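Local coordinates for sensor protein (Bacteroides thetaiotaomicron, PDB 2X7X), which binds fructose through this periplasmic domain of a hybrid two-component sensor, the whole protein probably acting as a histidine kinase, at residues L28-F33 and V252-M257; I177-M182 and P201-A206. All blocks are in the same frame, centred on the assembly; numbering follows the deposited sequence.

Contact 1 of 2, residues L28-F33 and V252-M257; sequences LREAMF and VLQLAM
L253 points from helix 252-257 toward the last turn of the helix that ends in 28-33, and its CD2 methyl does most of the touching. With CG anti to the backbone N (chi1 -162°), the isobutyl group extends across the gap, and CD2 comes to rest at the main chain between E30 and A31. It lies 3.8 Å from CB of E30 and 4.0 Å from CB of A31, so one branch is shared by two consecutive residues. The CB atoms of E30 and L253 also approach each other, at 4.1 Å, where the two backbones come nearest.

E30 leaves its helix toward L253 and then bends at chi2 (70°), which carries the carboxylate off the leucine and over to Q254. The carboxylate and amide planes are turned 61° apart. Both helices flank the parallel sheet of one lobe of a periplasmic binding protein of the type I kind, an alpha/beta fold in which helices pack against a central sheet. V252 and L255 seat helix 249-260 on strands 90-93 and 104-108, A31 seats the other helix on V39 of strand 38-43, and L253 packs between the two helices.

The strongest partner of E30 lies outside the two segments: OE1 forms a salt bridge with K297 of the second subunit, a lysine that also packs against F33.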
loop_
_atom_site.group_PDB
_atom_site.type_symbol
_atom_site.label_atom_id
_atom_site.label_comp_id
_atom_site.label_asym_id
_atom_site.label_seq_id
_atom_site.Cartn_x
_atom_site.Cartn_y
_atom_site.Cartn_z
ATOM N N LEU A 28 12.416 7.372 16.264
ATOM C CA LEU A 28 12.259 6.789 17.593
ATOM C C LEU A 28 11.959 5.280 17.542
ATOM O O LEU A 28 12.525 4.509 18.319
ATOM C CB LEU A 28 11.172 7.531 18.385
ATOM C CG LEU A 28 11.328 9.041 18.593
ATOM C CD1 LEU A 28 10.031 9.657 19.091
ATOM C CD2 LEU A 28 12.472 9.376 19.541
ATOM N N ARG A 29 11.090 4.859 16.624
ATOM C CA ARG A 29 10.739 3.445 16.512
ATOM C C ARG A 29 11.953 2.611 16.113
ATOM O O ARG A 29 12.121 1.480 16.581
ATOM C CB ARG A 29 9.592 3.227 15.524
ATOM C CG ARG A 29 9.110 1.781 15.460
ATOM C CD ARG A 29 8.187 1.498 14.275
ATOM N NE ARG A 29 6.984 2.317 14.349
ATOM C CZ ARG A 29 6.596 3.165 13.402
ATOM N NH1 ARG A 29 5.491 3.876 13.580
ATOM N NH2 ARG A 29 7.302 3.290 12.277
ATOM N N GLU A 30 12.799 3.168 15.253
ATOM C CA GLU A 30 14.008 2.470 14.834
ATOM C C GLU A 30 15.088 2.513 15.928
ATOM O O GLU A 30 15.970 1.653 15.966
ATOM C CB GLU A 30 14.535 3.040 13.514
ATOM C CG GLU A 30 15.520 2.142 12.772
ATOM C CD GLU A 30 14.868 0.908 12.192
ATOM O OE1 GLU A 30 13.631 0.920 11.971
ATOM O OE2 GLU A 30 15.593 -0.084 11.960
ATOM N N ALA A 31 15.015 3.509 16.811
ATOM C CA ALA A 31 15.992 3.655 17.894
ATOM C C ALA A 31 16.008 2.420 18.801
ATOM O O ALA A 31 17.071 1.895 19.143
ATOM C CB ALA A 31 15.730 4.938 18.710
ATOM N N MET A 32 14.820 1.942 19.148
ATOM C CA MET A 32 14.670 0.828 20.067
ATOM C C MET A 32 15.167 -0.520 19.510
ATOM O O MET A 32 15.064 -1.548 20.178
ATOM C CB MET A 32 13.218 0.761 20.567
ATOM C CG MET A 32 12.877 1.890 21.551
ATOM S SD MET A 32 11.111 2.118 21.861
ATOM C CE MET A 32 11.123 3.163 23.332
ATOM N N PHE A 33 15.727 -0.507 18.302
ATOM C CA PHE A 33 16.366 -1.695 17.727
ATOM C C PHE A 33 17.869 -1.632 17.880
ATOM O O PHE A 33 18.594 -2.485 17.361
ATOM C CB PHE A 33 15.996 -1.867 16.254
ATOM C CG PHE A 33 14.625 -2.410 16.054
ATOM C CD1 PHE A 33 14.423 -3.785 15.937
ATOM C CD2 PHE A 33 13.522 -1.552 16.021
ATOM C CE1 PHE A 33 13.146 -4.303 15.775
ATOM C CE2 PHE A 33 12.234 -2.057 15.858
ATOM C CZ PHE A 33 12.041 -3.435 15.738
ATOM N N VAL A 252 16.825 6.953 7.939
ATOM C CA VAL A 252 17.563 8.082 8.493
ATOM C C VAL A 252 18.393 7.607 9.670
ATOM O O VAL A 252 19.580 7.903 9.742
ATOM C CB VAL A 252 16.625 9.233 8.935
ATOM C CG1 VAL A 252 17.362 10.258 9.784
ATOM C CG2 VAL A 252 16.017 9.909 7.733
ATOM N N LEU A 253 17.776 6.859 10.580
ATOM C CA LEU A 253 18.499 6.328 11.724
ATOM C C LEU A 253 19.567 5.296 11.351
ATOM O O LEU A 253 20.650 5.297 11.939
ATOM C CB LEU A 253 17.558 5.754 12.773
ATOM C CG LEU A 253 18.262 5.617 14.135
ATOM C CD1 LEU A 253 18.623 6.986 14.726
ATOM C CD2 LEU A 253 17.426 4.837 15.106
ATOM N N GLN A 254 19.269 4.429 10.386
ATOM C CA GLN A 254 20.246 3.455 9.918
ATOM C C GLN A 254 21.502 4.140 9.420
ATOM O O GLN A 254 22.607 3.616 9.567
ATOM C CB GLN A 254 19.668 2.579 8.814
ATOM C CG GLN A 254 19.331 1.167 9.257
ATOM C CD GLN A 254 17.900 0.790 8.916
ATOM O OE1 GLN A 254 17.027 0.805 9.788
ATOM N NE2 GLN A 254 17.644 0.477 7.643
ATOM N N LEU A 255 21.319 5.316 8.833
ATOM C CA LEU A 255 22.425 6.120 8.349
ATOM C C LEU A 255 23.220 6.647 9.540
ATOM O O LEU A 255 24.442 6.518 9.570
ATOM C CB LEU A 255 21.897 7.269 7.485
ATOM C CG LEU A 255 22.849 8.223 6.762
ATOM C CD1 LEU A 255 23.781 7.490 5.796
ATOM C CD2 LEU A 255 22.028 9.280 6.026
ATOM N N ALA A 256 22.522 7.223 10.517
ATOM C CA ALA A 256 23.146 7.678 11.752
ATOM C C ALA A 256 23.994 6.564 12.379
ATOM O O ALA A 256 25.178 6.765 12.665
ATOM C CB ALA A 256 22.091 8.182 12.736
ATOM N N MET A 257 23.395 5.388 12.553
ATOM C CA MET A 257 24.083 4.240 13.145
ATOM C C MET A 257 25.305 3.751 12.364
ATOM O O MET A 257 26.342 3.465 12.960
ATOM C CB MET A 257 23.105 3.089 13.380
ATOM C CG MET A 257 22.138 3.356 14.522
ATOM S SD MET A 257 22.867 4.455 15.743
ATOM C CE MET A 257 22.253 3.764 17.273
#

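Contact 2 of 2, residues I177-M182 and P201-A206; sequences IEMDSM and PGAYQA
M179 meets A203 and A206 across the gap between helices 177-182 and 201-206, and it is the first residue of its segment to touch the other. Its side chain starts toward the partner helix with CG anti to the backbone N (chi1 -170°), which lays CB and CG against the two alanines. CG is 3.7 Å from CB of A206 and 3.9 Å from CB of A203, so it rests against both methyls, three residues apart on the partner helix. The same CG lies 3.4 Å from the carbonyl O of A203, so the methionine also rests on the backbone of the opposing turn. A bend at chi2 (63°) then carries SD to 4.1 Å from CB of A203, and the side chain touches M216 of a nearby loop.

D180 comes next, at the margin of the interface. Its CB leaves along the flank, but the carboxylate turns back, bringing OD1 to 3.6 Å from CB of A206; this is a van der Waals contact of a carboxylate oxygen with a methyl. A206 also packs on L183, further along that helix.

The small alanines let the short helical segments approach to 8.3 Å between axes, crossing at -41°. A203 and M182 both reach strand 128-135 through L134. The fructose-binding N196 and R198, the latter just before helix 199-209, each have a side chain about 10 Å from that of A203. Two helices running broadly the same way, packed side by side over a largely parallel sheet, are characteristic of the alpha/beta lobes of periplasmic binding proteins.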
loop_
_atom_site.group_PDB
_atom_site.type_symbol
_atom_site.label_atom_id
_atom_site.label_comp_id
_atom_site.label_asym_id
_atom_site.label_seq_id
_atom_site.Cartn_x
_atom_site.Cartn_y
_atom_site.Cartn_z
ATOM N N ILE A 177 -5.725 32.730 1.310
ATOM C CA ILE A 177 -5.687 34.140 0.959
ATOM C C ILE A 177 -5.134 34.308 -0.441
ATOM O O ILE A 177 -5.755 34.937 -1.281
ATOM C CB ILE A 177 -4.850 34.955 1.962
ATOM C CG1 ILE A 177 -5.434 34.809 3.373
ATOM C CG2 ILE A 177 -4.739 36.429 1.532
ATOM C CD1 ILE A 177 -6.878 35.230 3.473
ATOM N N GLU A 178 -3.972 33.726 -0.701
ATOM C CA GLU A 178 -3.337 33.901 -2.013
ATOM C C GLU A 178 -4.219 33.387 -3.156
ATOM O O GLU A 178 -4.351 34.062 -4.184
ATOM C CB GLU A 178 -1.950 33.274 -2.029
ATOM C CG GLU A 178 -0.963 34.030 -1.183
ATOM C CD GLU A 178 0.171 33.160 -0.698
ATOM O OE1 GLU A 178 0.212 31.967 -1.076
ATOM O OE2 GLU A 178 1.026 33.662 0.070
ATOM N N MET A 179 -4.852 32.224 -2.964
ATOM C CA MET A 179 -5.770 31.683 -3.973
ATOM C C MET A 179 -6.971 32.614 -4.214
ATOM O O MET A 179 -7.448 32.727 -5.351
ATOM C CB MET A 179 -6.234 30.274 -3.604
ATOM C CG MET A 179 -6.982 29.548 -4.702
ATOM S SD MET A 179 -5.996 29.234 -6.199
ATOM C CE MET A 179 -7.301 28.971 -7.400
ATOM N N ASP A 180 -7.452 33.266 -3.148
ATOM C CA ASP A 180 -8.519 34.253 -3.245
ATOM C C ASP A 180 -8.108 35.333 -4.196
ATOM O O ASP A 180 -8.852 35.688 -5.100
ATOM C CB ASP A 180 -8.773 34.911 -1.904
ATOM C CG ASP A 180 -9.883 34.266 -1.132
ATOM O OD1 ASP A 180 -10.411 33.220 -1.554
ATOM O OD2 ASP A 180 -10.231 34.812 -0.076
ATOM N N SER A 181 -6.908 35.858 -3.990
ATOM C CA SER A 181 -6.394 36.915 -4.837
ATOM C C SER A 181 -6.296 36.451 -6.298
ATOM O O SER A 181 -6.624 37.208 -7.206
ATOM C CB SER A 181 -5.045 37.416 -4.308
ATOM O OG SER A 181 -4.491 38.390 -5.175
ATOM N N MET A 182 -5.870 35.210 -6.516
ATOM C CA MET A 182 -5.727 34.678 -7.873
ATOM C C MET A 182 -7.071 34.502 -8.598
ATOM O O MET A 182 -7.200 34.872 -9.775
ATOM C CB MET A 182 -4.920 33.381 -7.874
ATOM C CG MET A 182 -3.461 33.571 -7.541
ATOM S SD MET A 182 -2.636 32.026 -7.117
ATOM C CE MET A 182 -0.944 32.577 -6.976
ATOM N N PRO A 201 -5.569 21.797 0.128
ATOM C CA PRO A 201 -6.974 21.996 0.555
ATOM C C PRO A 201 -7.363 23.470 0.778
ATOM O O PRO A 201 -8.550 23.821 0.712
ATOM C CB PRO A 201 -7.082 21.209 1.868
ATOM C CG PRO A 201 -5.664 20.899 2.279
ATOM C CD PRO A 201 -4.803 20.958 1.066
ATOM N N GLY A 202 -6.372 24.321 1.019
ATOM C CA GLY A 202 -6.623 25.723 1.255
ATOM C C GLY A 202 -7.028 26.404 -0.028
ATOM O O GLY A 202 -7.966 27.201 -0.054
ATOM N N ALA A 203 -6.306 26.086 -1.097
ATOM C CA ALA A 203 -6.597 26.638 -2.400
ATOM C C ALA A 203 -7.959 26.129 -2.871
ATOM O O ALA A 203 -8.731 26.873 -3.484
ATOM C CB ALA A 203 -5.522 26.236 -3.387
ATOM N N TYR A 204 -8.232 24.861 -2.570
ATOM C CA TYR A 204 -9.448 24.208 -2.994
ATOM C C TYR A 204 -10.641 24.865 -2.324
ATOM O O TYR A 204 -11.659 25.147 -2.977
ATOM C CB TYR A 204 -9.410 22.723 -2.655
ATOM C CG TYR A 204 -10.697 22.004 -2.992
ATOM C CD1 TYR A 204 -10.874 21.388 -4.244
ATOM C CD2 TYR A 204 -11.743 21.925 -2.060
ATOM C CE1 TYR A 204 -12.052 20.713 -4.558
ATOM C CE2 TYR A 204 -12.925 21.264 -2.366
ATOM C CZ TYR A 204 -13.076 20.663 -3.615
ATOM O OH TYR A 204 -14.264 20.014 -3.922
ATOM N N GLN A 205 -10.505 25.121 -1.025
ATOM C CA GLN A 205 -11.562 25.770 -0.283
ATOM C C GLN A 205 -11.784 27.212 -0.767
ATOM O O GLN A 205 -12.918 27.714 -0.768
ATOM C CB GLN A 205 -11.302 25.694 1.212
ATOM C CG GLN A 205 -12.330 26.422 2.016
ATOM C CD GLN A 205 -12.780 25.645 3.214
ATOM O OE1 GLN A 205 -12.041 25.506 4.203
ATOM N NE2 GLN A 205 -14.010 25.143 3.156
ATOM N N ALA A 206 -10.725 27.868 -1.222
ATOM C CA ALA A 206 -10.914 29.162 -1.832
ATOM C C ALA A 206 -11.767 29.027 -3.101
ATOM O O ALA A 206 -12.631 29.868 -3.362
ATOM C CB ALA A 206 -9.587 29.814 -2.125
#

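Contacts 1 and 2 are both buried helix-helix packings, yet they belong to different sheets of the binding domain: contact 1 lies beside the parallel sheet containing strand 8-13, contact 2 beside the mixed sheet containing strand 128-135. Their centres are 39 Å apart, on opposite sides of the chain's centre, and no element is shared, although contact 2 is nested in sequence within the loop closed by contact 1. In each, one apolar side chain carries the packing: L253 on E30 and A31, M179 on two alanines. The polar margins differ: in 28-33 with 252-257 a glutamate turns to the second subunit, whereas no other chain of the assembly touches 177-182 or 201-206.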